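PDB 3KHY: propionate kinase from Francisella tularensis subsp. tularensis, which probably catalyses the reversible, magnesium-dependent transfer of a phosphoryl group from ATP to acetate, and as a propionate kinase probably to propionate as well. Local coordinates for residues Arg85-Gly90 with Pro119-Gly124; Thr176-Val181 with Ser206-Val211; Cys270-Met275 with Ser279-Lys284; Gln348-Ser351 with Phe356-Ser359. All coordinates share one frame; numbering follows the deposited sequence.

Interaction 1 of 4, residues Arg85-Gly90 with Pro119-Gly124; sequences RVVHGG and PAHIEG
His121, on helix 118-131, lays its imidazole over the backbone of Arg85 and Val86, the last two residues of strand 79-86, and reaches Val87 just beyond. Its CB points at the strand end, and with CG anti to the carbonyl carbon (chi1 -65°) the ring is carried outward from the helix. CG and CD2 come first: CD2 lies 3.6 Å from Val86 CA, and that alpha carbon sits over one face, 3.8 Å from the centroid of the His121 ring and 22° off its normal, a CH-pi contact made by a backbone carbon. Val86 CG1 adds a side-chain touch at 3.9 Å from CD2 of His121. On the ND1 side, Arg85 O stands above that same face, badly placed for a direct bond; one water spans the two instead, donating to Arg85 O at 2.8 Å and hydrogen-bonded to His121 ND1 at 3.0 Å. At the tip, NE2 of His121 meets Val87 CG1 at 3.4 Å, and CB of Val87 lies in the ring plane at the edge.

The strand end is also held by backbone bonds of Val86 to Val140 and Asp142, within the large mixed sheet of this ASKHA-type kinase. Arg85, predicted to bind the substrate, sends its guanidinium away from the histidine into salt bridges with Glu372 and Asp142, the latter the predicted proton donor/acceptor. The His121 ring thus rests by one face on a backbone CH and a carbonyl oxygen, while the water answers both ND1 and Arg85 O.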
loop_
_atom_site.group_PDB
_atom_site.type_symbol
_atom_site.label_atom_id
_atom_site.label_comp_id
_atom_site.label_asym_id
_atom_site.label_seq_id
_atom_site.Cartn_x
_atom_site.Cartn_y
_atom_site.Cartn_z
ATOM N N ARG A 85 26.956 -6.740 7.404
ATOM C CA ARG A 85 25.609 -6.377 7.003
ATOM C C ARG A 85 25.246 -5.085 7.713
ATOM O O ARG A 85 25.512 -4.932 8.908
ATOM C CB ARG A 85 24.619 -7.474 7.403
ATOM C CG ARG A 85 23.206 -7.256 6.869
ATOM C CD ARG A 85 22.321 -8.466 7.194
ATOM N NE ARG A 85 21.132 -8.498 6.353
ATOM C CZ ARG A 85 20.906 -9.421 5.421
ATOM N NH1 ARG A 85 21.780 -10.403 5.229
ATOM N NH2 ARG A 85 19.799 -9.375 4.694
ATOM N N VAL A 86 24.671 -4.145 6.968
ATOM C CA VAL A 86 24.090 -2.952 7.548
ATOM C C VAL A 86 22.673 -2.828 7.006
ATOM O O VAL A 86 22.473 -2.784 5.797
ATOM C CB VAL A 86 24.913 -1.697 7.205
ATOM C CG1 VAL A 86 24.196 -0.441 7.680
ATOM C CG2 VAL A 86 26.302 -1.796 7.841
ATOM N N VAL A 87 21.688 -2.778 7.896
ATOM C CA VAL A 87 20.292 -2.823 7.467
ATOM C C VAL A 87 19.834 -1.574 6.714
ATOM O O VAL A 87 19.036 -1.677 5.783
ATOM C CB VAL A 87 19.336 -3.154 8.649
ATOM C CG1 VAL A 87 19.712 -4.505 9.272
ATOM C CG2 VAL A 87 19.382 -2.065 9.706
ATOM N N HIS A 88 20.336 -0.394 7.074
ATOM C CA HIS A 88 19.841 0.819 6.422
ATOM C C HIS A 88 20.924 1.845 6.093
ATOM O O HIS A 88 21.583 2.363 6.992
ATOM C CB HIS A 88 18.740 1.467 7.265
ATOM C CG HIS A 88 17.687 2.156 6.457
ATOM N ND1 HIS A 88 17.976 3.157 5.559
ATOM C CD2 HIS A 88 16.342 1.990 6.416
ATOM C CE1 HIS A 88 16.857 3.587 5.003
ATOM N NE2 HIS A 88 15.849 2.895 5.507
ATOM N N GLY A 89 21.090 2.138 4.801
ATOM C CA GLY A 89 22.065 3.121 4.334
ATOM C C GLY A 89 21.471 4.391 3.737
ATOM O O GLY A 89 22.178 5.182 3.091
ATOM N N GLY A 90 20.172 4.593 3.946
ATOM C CA GLY A 90 19.495 5.796 3.479
ATOM C C GLY A 90 19.773 6.076 2.014
ATOM O O GLY A 90 19.903 5.153 1.208
ATOM N N PRO A 119 23.225 1.433 15.233
ATOM C CA PRO A 119 24.209 1.567 16.317
ATOM C C PRO A 119 24.971 0.268 16.579
ATOM O O PRO A 119 26.190 0.307 16.732
ATOM C CB PRO A 119 23.348 1.930 17.530
ATOM C CG PRO A 119 22.151 2.599 16.948
ATOM C CD PRO A 119 21.884 1.887 15.645
ATOM N N ALA A 120 24.264 -0.860 16.635
ATOM C CA ALA A 120 24.910 -2.155 16.853
ATOM C C ALA A 120 25.842 -2.528 15.695
ATOM O O ALA A 120 26.908 -3.102 15.911
ATOM C CB ALA A 120 23.873 -3.244 17.082
ATOM N N HIS A 121 25.439 -2.200 14.466
ATOM C CA HIS A 121 26.317 -2.369 13.311
ATOM C C HIS A 121 27.619 -1.583 13.512
ATOM O O HIS A 121 28.708 -2.094 13.278
ATOM C CB HIS A 121 25.651 -1.860 12.030
ATOM C CG HIS A 121 24.437 -2.631 11.601
ATOM N ND1 HIS A 121 24.321 -3.997 11.743
ATOM C CD2 HIS A 121 23.304 -2.220 10.979
ATOM C CE1 HIS A 121 23.157 -4.391 11.251
ATOM N NE2 HIS A 121 22.523 -3.331 10.780
ATOM N N ILE A 122 27.497 -0.321 13.914
ATOM C CA ILE A 122 28.669 0.523 14.114
ATOM C C ILE A 122 29.572 -0.029 15.218
ATOM O O ILE A 122 30.780 -0.167 15.031
ATOM C CB ILE A 122 28.260 1.976 14.406
ATOM C CG1 ILE A 122 27.748 2.630 13.122
ATOM C CG2 ILE A 122 29.428 2.765 14.987
ATOM C CD1 ILE A 122 27.068 3.964 13.343
ATOM N N GLU A 123 28.979 -0.375 16.355
ATOM C CA GLU A 123 29.744 -0.946 17.465
ATOM C C GLU A 123 30.492 -2.207 17.064
ATOM O O GLU A 123 31.642 -2.399 17.454
ATOM C CB GLU A 123 28.835 -1.234 18.659
ATOM C CG GLU A 123 28.465 0.017 19.437
ATOM C CD GLU A 123 27.072 -0.056 20.023
ATOM O OE1 GLU A 123 26.512 -1.174 20.082
ATOM O OE2 GLU A 123 26.538 1.007 20.416
ATOM N N GLY A 124 29.831 -3.064 16.293
ATOM C CA GLY A 124 30.444 -4.286 15.812
ATOM C C GLY A 124 31.670 -3.978 14.976
ATOM O O GLY A 124 32.703 -4.635 15.088
HETATM O O HOH W 1 26.597 -5.911 11.303
#

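Interaction 2 of 4, residues Thr176-Val181 with Ser206-Val211; sequences TSHKYV and SITAVV
Ser206 OG is held between two histidines: it shares a 2.7 Å, nearly straight hydrogen bond (174°) with His178 NE2, in which either partner could donate, and a further hydrogen bond with ND1 of His174, a predicted transition-state stabiliser. The contact packs helix 175-188 against strand 205-211 of the five-stranded mixed sheet in an ASKHA-type kinase fold, the axes of the two short segments running 9.7 Å apart at closest approach and crossing at -46°.

One side chain does the work for the helix. His178 CB points at the strand, and CG lies anti to the carbonyl carbon, which extends the imidazole across to two residues of one strand face, Ser206 and Thr208. Ser206 OG comes to the ring's edge at NE2, whereas Thr208 lies over a face. The threonine's CB is 3.7 Å from the His178 ring centroid, 15° off the normal, a CH-pi contact, and its OG1 sits 3.0 Å above the ring plane, over the centre. That hydroxyl has a partner of its own in Thr218 OG1, on the adjoining strand 214-218.

The imidazole is therefore fixed both at its edge and over its face, in a wholly buried setting. Val198 and His200 of strand 196-201 also touch it, and His200 belongs to the predicted ATP site. Because Ser206 OG links it to His174, His178 is a second-shell residue that probably helps to position that histidine. Beyond the hydroxyl, CE1 of His178 comes within 3.6 Å of Ser206 O, which lies in the ring plane at its edge.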
loop_
_atom_site.group_PDB
_atom_site.type_symbol
_atom_site.label_atom_id
_atom_site.label_comp_id
_atom_site.label_asym_id
_atom_site.label_seq_id
_atom_site.Cartn_x
_atom_site.Cartn_y
_atom_site.Cartn_z
ATOM N N THR A 176 20.169 -7.230 -0.475
ATOM C CA THR A 176 21.272 -8.140 -0.761
ATOM C C THR A 176 20.755 -9.475 -1.312
ATOM O O THR A 176 21.389 -10.085 -2.162
ATOM C CB THR A 176 22.156 -8.328 0.490
ATOM O OG1 THR A 176 22.728 -7.056 0.841
ATOM C CG2 THR A 176 23.271 -9.323 0.225
ATOM N N SER A 177 19.580 -9.911 -0.858
ATOM C CA SER A 177 18.994 -11.142 -1.380
ATOM C C SER A 177 18.423 -10.916 -2.791
ATOM O O SER A 177 18.637 -11.727 -3.687
ATOM C CB SER A 177 17.930 -11.675 -0.422
ATOM O OG SER A 177 17.225 -12.771 -0.992
ATOM N N HIS A 178 17.700 -9.814 -2.991
ATOM C CA HIS A 178 17.185 -9.495 -4.320
ATOM C C HIS A 178 18.293 -9.343 -5.360
ATOM O O HIS A 178 18.159 -9.790 -6.493
ATOM C CB HIS A 178 16.293 -8.248 -4.280
ATOM C CG HIS A 178 14.995 -8.485 -3.574
ATOM N ND1 HIS A 178 14.057 -9.376 -4.041
ATOM C CD2 HIS A 178 14.491 -7.972 -2.427
ATOM C CE1 HIS A 178 13.027 -9.405 -3.212
ATOM N NE2 HIS A 178 13.265 -8.563 -2.223
ATOM N N LYS A 179 19.404 -8.745 -4.958
ATOM C CA LYS A 179 20.549 -8.619 -5.856
ATOM C C LYS A 179 21.186 -9.970 -6.192
ATOM O O LYS A 179 21.393 -10.304 -7.357
ATOM C CB LYS A 179 21.596 -7.693 -5.236
ATOM C CG LYS A 179 22.744 -7.336 -6.182
ATOM C CD LYS A 179 23.604 -6.224 -5.600
ATOM C CE LYS A 179 24.590 -5.682 -6.631
ATOM N NZ LYS A 179 25.890 -6.373 -6.486
ATOM N N TYR A 180 21.510 -10.742 -5.163
ATOM C CA TYR A 180 22.091 -12.060 -5.366
ATOM C C TYR A 180 21.179 -12.931 -6.233
ATOM O O TYR A 180 21.630 -13.552 -7.185
ATOM C CB TYR A 180 22.381 -12.750 -4.028
ATOM C CG TYR A 180 22.849 -14.172 -4.209
ATOM C CD1 TYR A 180 24.189 -14.449 -4.466
ATOM C CD2 TYR A 180 21.952 -15.230 -4.172
ATOM C CE1 TYR A 180 24.624 -15.739 -4.658
ATOM C CE2 TYR A 180 22.379 -16.539 -4.363
ATOM C CZ TYR A 180 23.718 -16.780 -4.609
ATOM O OH TYR A 180 24.151 -18.063 -4.811
ATOM N N VAL A 181 19.891 -12.980 -5.914
ATOM C CA VAL A 181 18.984 -13.882 -6.641
ATOM C C VAL A 181 18.769 -13.442 -8.100
ATOM O O VAL A 181 18.724 -14.270 -9.014
ATOM C CB VAL A 181 17.639 -14.061 -5.886
ATOM C CG1 VAL A 181 16.593 -14.722 -6.774
ATOM C CG2 VAL A 181 17.862 -14.910 -4.633
ATOM N N SER A 206 9.419 -9.768 1.074
ATOM C CA SER A 206 9.358 -8.615 0.184
ATOM C C SER A 206 9.443 -9.075 -1.269
ATOM O O SER A 206 9.924 -10.177 -1.567
ATOM C CB SER A 206 10.488 -7.639 0.482
ATOM O OG SER A 206 11.704 -8.162 -0.007
ATOM N N ILE A 207 8.965 -8.232 -2.173
ATOM C CA ILE A 207 8.962 -8.578 -3.585
ATOM C C ILE A 207 9.520 -7.403 -4.395
ATOM O O ILE A 207 9.294 -6.239 -4.067
ATOM C CB ILE A 207 7.548 -8.996 -4.031
ATOM C CG1 ILE A 207 7.538 -9.393 -5.508
ATOM C CG2 ILE A 207 6.513 -7.876 -3.752
ATOM C CD1 ILE A 207 6.235 -10.067 -5.886
ATOM N N THR A 208 10.294 -7.706 -5.423
ATOM C CA THR A 208 11.006 -6.660 -6.142
ATOM C C THR A 208 10.869 -6.843 -7.638
ATOM O O THR A 208 10.930 -7.968 -8.136
ATOM C CB THR A 208 12.490 -6.669 -5.767
ATOM O OG1 THR A 208 12.616 -6.354 -4.370
ATOM C CG2 THR A 208 13.281 -5.652 -6.598
ATOM N N ALA A 209 10.669 -5.731 -8.346
ATOM C CA ALA A 209 10.683 -5.743 -9.803
ATOM C C ALA A 209 12.081 -5.356 -10.277
ATOM O O ALA A 209 12.544 -4.240 -10.035
ATOM C CB ALA A 209 9.635 -4.757 -10.365
ATOM N N VAL A 210 12.734 -6.282 -10.961
ATOM C CA VAL A 210 14.099 -6.092 -11.447
ATOM C C VAL A 210 14.103 -6.002 -12.975
ATOM O O VAL A 210 13.711 -6.942 -13.668
ATOM C CB VAL A 210 15.004 -7.232 -10.982
ATOM C CG1 VAL A 210 16.404 -7.110 -11.604
ATOM C CG2 VAL A 210 15.087 -7.249 -9.446
ATOM N N VAL A 211 14.524 -4.855 -13.496
ATOM C CA VAL A 211 14.550 -4.631 -14.939
ATOM C C VAL A 211 15.997 -4.451 -15.381
ATOM O O VAL A 211 16.730 -3.641 -14.817
ATOM C CB VAL A 211 13.712 -3.396 -15.329
ATOM C CG1 VAL A 211 13.805 -3.132 -16.823
ATOM C CG2 VAL A 211 12.246 -3.605 -14.914
#

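Interaction 3 of 4, residues Cys270-Met275 with Ser279-Lys284; sequences CGHNDM and SQLAAK
Met275 O receives the backbone N-H of Ser279 at 2.8 Å, with a hydrogen-bond angle of 160°, the first-turn i to i+4 bond of helix 275-283. Ser279 OG, anti to its own carbonyl carbon (chi1 -71°), leans back along the turn to 3.1 Å from the same oxygen of Met275. Its proton has a second possible acceptor, and OG is itself bonded to Asn329 ND2. Beside it lies the selenium of Met275, here a selenomethionine: the chain turns back after CG, bringing SE to 3.9 Å from Ser279 OG.

Further along the helix, Leu281 CD1 is modelled over the His272 imidazole, but too close to the ring for the detail of that approach to be trusted.

Farther out, the loop from helix 265-270 sets the start of this helix. Asp274 is its N-cap, its OD1 bonded to Arg276 N, and Asp274, Met275 and Arg276 are all predicted to contact ATP. Phe296, Ile330 and Leu266 pack against the Met275 side chain, while Ile330 of helix 328-337 also touches Ser279. The first turn is accordingly secured by a carboxylate at its start and a backbone bond inside it, with a hydroxyl tied to a neighbouring helix; this arrangement is consistent with a well-fixed edge to the predicted nucleotide pocket.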
loop_
_atom_site.group_PDB
_atom_site.type_symbol
_atom_site.label_atom_id
_atom_site.label_comp_id
_atom_site.label_asym_id
_atom_site.label_seq_id
_atom_site.Cartn_x
_atom_site.Cartn_y
_atom_site.Cartn_z
ATOM N N CYS A 270 -3.790 -15.884 12.699
ATOM C CA CYS A 270 -4.144 -17.238 13.098
ATOM C C CYS A 270 -3.467 -17.769 14.363
ATOM O O CYS A 270 -3.738 -18.899 14.775
ATOM C CB CYS A 270 -3.903 -18.211 11.941
ATOM S SG CYS A 270 -2.163 -18.610 11.643
ATOM N N GLY A 271 -2.581 -16.984 14.971
ATOM C CA GLY A 271 -1.951 -17.414 16.216
ATOM C C GLY A 271 -0.589 -18.089 16.064
ATOM O O GLY A 271 0.004 -18.541 17.040
ATOM N N HIS A 272 -0.079 -18.149 14.842
ATOM C CA HIS A 272 1.215 -18.777 14.598
ATOM C C HIS A 272 2.048 -17.991 13.591
ATOM O O HIS A 272 1.569 -17.673 12.505
ATOM C CB HIS A 272 1.000 -20.205 14.116
ATOM C CG HIS A 272 0.327 -21.078 15.131
ATOM N ND1 HIS A 272 -1.044 -21.153 15.257
ATOM C CD2 HIS A 272 0.837 -21.893 16.081
ATOM C CE1 HIS A 272 -1.348 -21.983 16.237
ATOM N NE2 HIS A 272 -0.224 -22.449 16.751
ATOM N N ASN A 273 3.289 -17.673 13.952
ATOM C CA ASN A 273 4.146 -16.869 13.076
ATOM C C ASN A 273 4.916 -17.701 12.053
ATOM O O ASN A 273 5.302 -17.202 11.002
ATOM C CB ASN A 273 5.134 -16.037 13.893
ATOM C CG ASN A 273 6.154 -16.896 14.617
ATOM O OD1 ASN A 273 5.809 -17.654 15.516
ATOM N ND2 ASN A 273 7.415 -16.793 14.210
ATOM N N ASP A 274 5.136 -18.970 12.365
ATOM C CA ASP A 274 5.960 -19.845 11.524
ATOM C C ASP A 274 5.116 -20.462 10.404
ATOM O O ASP A 274 4.189 -21.218 10.671
ATOM C CB ASP A 274 6.595 -20.938 12.396
ATOM C CG ASP A 274 7.457 -21.911 11.600
ATOM O OD1 ASP A 274 7.427 -21.896 10.351
ATOM O OD2 ASP A 274 8.164 -22.710 12.240
HETATM N N MSE A 275 5.427 -20.133 9.153
HETATM C CA MSE A 275 4.608 -20.594 8.020
HETATM C C MSE A 275 4.474 -22.112 7.930
HETATM O O MSE A 275 3.438 -22.619 7.480
HETATM C CB MSE A 275 5.117 -20.041 6.686
HETATM C CG MSE A 275 4.262 -20.500 5.476
HETATM SE SE MSE A 275 2.342 -20.091 5.621
HETATM C CE MSE A 275 2.321 -18.387 4.615
ATOM N N SER A 279 0.929 -23.908 7.828
ATOM C CA SER A 279 0.565 -24.850 6.761
ATOM C C SER A 279 0.066 -26.170 7.345
ATOM O O SER A 279 -0.917 -26.751 6.871
ATOM C CB SER A 279 1.777 -25.112 5.838
ATOM O OG SER A 279 2.044 -23.954 5.049
ATOM N N GLN A 280 0.745 -26.632 8.387
ATOM C CA GLN A 280 0.397 -27.905 9.016
ATOM C C GLN A 280 -0.969 -27.833 9.697
ATOM O O GLN A 280 -1.786 -28.754 9.590
ATOM C CB GLN A 280 1.468 -28.302 10.028
ATOM C CG GLN A 280 2.771 -28.764 9.395
ATOM C CD GLN A 280 3.851 -29.019 10.435
ATOM O OE1 GLN A 280 5.014 -28.663 10.242
ATOM N NE2 GLN A 280 3.467 -29.629 11.551
ATOM N N LEU A 281 -1.219 -26.732 10.389
ATOM C CA LEU A 281 -2.537 -26.494 10.974
ATOM C C LEU A 281 -3.645 -26.393 9.921
ATOM O O LEU A 281 -4.723 -26.964 10.086
ATOM C CB LEU A 281 -2.522 -25.222 11.821
ATOM C CG LEU A 281 -1.753 -25.362 13.129
ATOM C CD1 LEU A 281 -1.565 -24.012 13.793
ATOM C CD2 LEU A 281 -2.487 -26.314 14.058
ATOM N N ALA A 282 -3.386 -25.645 8.856
ATOM C CA ALA A 282 -4.370 -25.487 7.791
ATOM C C ALA A 282 -4.694 -26.848 7.188
ATOM O O ALA A 282 -5.846 -27.148 6.862
ATOM C CB ALA A 282 -3.838 -24.548 6.713
ATOM N N ALA A 283 -3.659 -27.666 7.044
ATOM C CA ALA A 283 -3.792 -28.994 6.464
ATOM C C ALA A 283 -4.656 -29.924 7.310
ATOM O O ALA A 283 -5.242 -30.868 6.790
ATOM C CB ALA A 283 -2.420 -29.610 6.210
ATOM N N LYS A 284 -4.740 -29.655 8.607
ATOM C CA LYS A 284 -5.590 -30.456 9.483
ATOM C C LYS A 284 -7.019 -29.910 9.520
ATOM O O LYS A 284 -7.896 -30.499 10.141
ATOM C CB LYS A 284 -5.024 -30.501 10.900
ATOM C CG LYS A 284 -3.680 -31.195 11.024
ATOM C CD LYS A 284 -3.235 -31.242 12.483
ATOM C CE LYS A 284 -1.778 -31.675 12.608
ATOM N NZ LYS A 284 -1.500 -32.963 11.907
#

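Interaction 4 of 4, residues Gln348-Ser351 with Phe356-Ser359; sequences QKNS and FINS
A short helix, 347-351, folds down onto the loop that leads from it to strand 365-367, and the connection closes where Lys349 and Asn350 meet Ile357. Ile357 supplies the apolar side of the contact: its CG2 lies 3.6 Å from Lys349 O and 3.8 Å from Asn350 CA, so that it presses on the helix backbone. With CG1 set between the backbone N and the carbonyl carbon (chi1 61°), the other branch slants across the Asn350 side chain, CD1 of Ile357 reaching 3.6 Å from Asn350 OD1.

Lys349 crosses the loop on its aliphatic part. CB points toward the loop and stands 3.6 Å from Phe356 O, and the extended chain continues past it, CD of Lys349 lying 4.0 Å from that oxygen.

No hydrogen bond joins the two segments, and the polar ends are served by others. Asn350 OD1 accepts from Arg331 NE and its ND2 donates to Ala328 O, linking the short helix to the start of helix 328-337. Ile357 pairs by backbone with Asp346 and Ile365, and its side chain touches Ile365 and Val367 of an outer strand, within this chain, of the five-stranded sheet. Cohesion across the turn is thus van der Waals in kind, aliphatic carbons against backbone atoms and the amide oxygen of Asn350, while that amide spends its hydrogen bonds on the neighbouring helix.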
loop_
_atom_site.group_PDB
_atom_site.type_symbol
_atom_site.label_atom_id
_atom_site.label_comp_id
_atom_site.label_asym_id
_atom_site.label_seq_id
_atom_site.Cartn_x
_atom_site.Cartn_y
_atom_site.Cartn_z
ATOM N N GLN A 348 4.648 -31.725 -10.197
ATOM C CA GLN A 348 5.777 -32.589 -9.864
ATOM C C GLN A 348 7.079 -31.768 -9.769
ATOM O O GLN A 348 7.885 -31.968 -8.863
ATOM C CB GLN A 348 5.867 -33.769 -10.855
ATOM C CG GLN A 348 7.059 -34.707 -10.661
ATOM C CD GLN A 348 6.973 -35.554 -9.390
ATOM O OE1 GLN A 348 5.900 -35.712 -8.800
ATOM N NE2 GLN A 348 8.113 -36.111 -8.971
ATOM N N LYS A 349 7.280 -30.826 -10.680
ATOM C CA LYS A 349 8.438 -29.935 -10.578
ATOM C C LYS A 349 8.364 -29.097 -9.309
ATOM O O LYS A 349 9.353 -28.936 -8.601
ATOM C CB LYS A 349 8.564 -29.048 -11.826
ATOM C CG LYS A 349 8.887 -29.865 -13.079
ATOM C CD LYS A 349 8.599 -29.143 -14.400
ATOM C CE LYS A 349 8.974 -30.052 -15.598
ATOM N NZ LYS A 349 8.503 -29.566 -16.947
ATOM N N ASN A 350 7.180 -28.573 -9.008
ATOM C CA ASN A 350 6.995 -27.820 -7.772
ATOM C C ASN A 350 7.331 -28.683 -6.549
ATOM O O ASN A 350 7.967 -28.217 -5.604
ATOM C CB ASN A 350 5.559 -27.279 -7.680
ATOM C CG ASN A 350 5.361 -26.346 -6.509
ATOM O OD1 ASN A 350 6.253 -25.560 -6.171
ATOM N ND2 ASN A 350 4.181 -26.411 -5.885
ATOM N N SER A 351 6.929 -29.949 -6.581
ATOM C CA SER A 351 7.099 -30.817 -5.418
ATOM C C SER A 351 8.564 -30.977 -5.045
ATOM O O SER A 351 8.893 -31.174 -3.877
ATOM C CB SER A 351 6.456 -32.195 -5.648
ATOM O OG SER A 351 7.230 -32.962 -6.556
ATOM N N PHE A 356 13.054 -24.632 -12.535
ATOM C CA PHE A 356 11.813 -24.164 -13.153
ATOM C C PHE A 356 10.628 -24.992 -12.648
ATOM O O PHE A 356 10.695 -26.224 -12.635
ATOM C CB PHE A 356 11.898 -24.269 -14.672
ATOM C CG PHE A 356 12.815 -23.253 -15.301
ATOM C CD1 PHE A 356 14.161 -23.527 -15.476
ATOM C CD2 PHE A 356 12.326 -22.024 -15.713
ATOM C CE1 PHE A 356 15.013 -22.590 -16.057
ATOM C CE2 PHE A 356 13.177 -21.078 -16.308
ATOM C CZ PHE A 356 14.512 -21.361 -16.474
ATOM N N ILE A 357 9.549 -24.333 -12.231
ATOM C CA ILE A 357 8.370 -25.062 -11.732
ATOM C C ILE A 357 7.081 -24.734 -12.483
ATOM O O ILE A 357 5.996 -25.139 -12.065
ATOM C CB ILE A 357 8.137 -24.842 -10.222
ATOM C CG1 ILE A 357 7.894 -23.357 -9.921
ATOM C CG2 ILE A 357 9.326 -25.380 -9.421
ATOM C CD1 ILE A 357 7.642 -23.051 -8.421
ATOM N N ASN A 358 7.203 -24.007 -13.588
ATOM C CA ASN A 358 6.043 -23.683 -14.405
ATOM C C ASN A 358 5.702 -24.805 -15.355
ATOM O O ASN A 358 6.554 -25.622 -15.713
ATOM C CB ASN A 358 6.291 -22.417 -15.237
ATOM C CG ASN A 358 7.576 -22.493 -16.032
ATOM O OD1 ASN A 358 8.662 -22.316 -15.484
ATOM N ND2 ASN A 358 7.462 -22.760 -17.331
ATOM N N SER A 359 4.448 -24.864 -15.770
ATOM C CA SER A 359 4.061 -25.835 -16.784
ATOM C C SER A 359 4.321 -25.254 -18.171
ATOM O O SER A 359 4.909 -24.180 -18.311
ATOM C CB SER A 359 2.586 -26.215 -16.641
ATOM O OG SER A 359 1.751 -25.115 -16.956
#

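From the N terminus, interaction 1 closes a 28-residue loop between strand 79-86 of the eight-stranded sheet and helix 118-131. Interaction 2 follows, bringing helix 175-188 back against strand 205-211 of the five-stranded sheet after 24 intervening residues. Interactions 3 and 4 are tight local closures of three and four residues, at the start of helix 275-283 and after helix 347-351. The four come strictly in series, none nesting or crossing. Interactions 1 and 2 come closest, nearest atoms about 5 Å apart, whereas interactions 3 and 4 lie across the chain's centre from interaction 1, their centres about 33 Å and about 39 Å from its own.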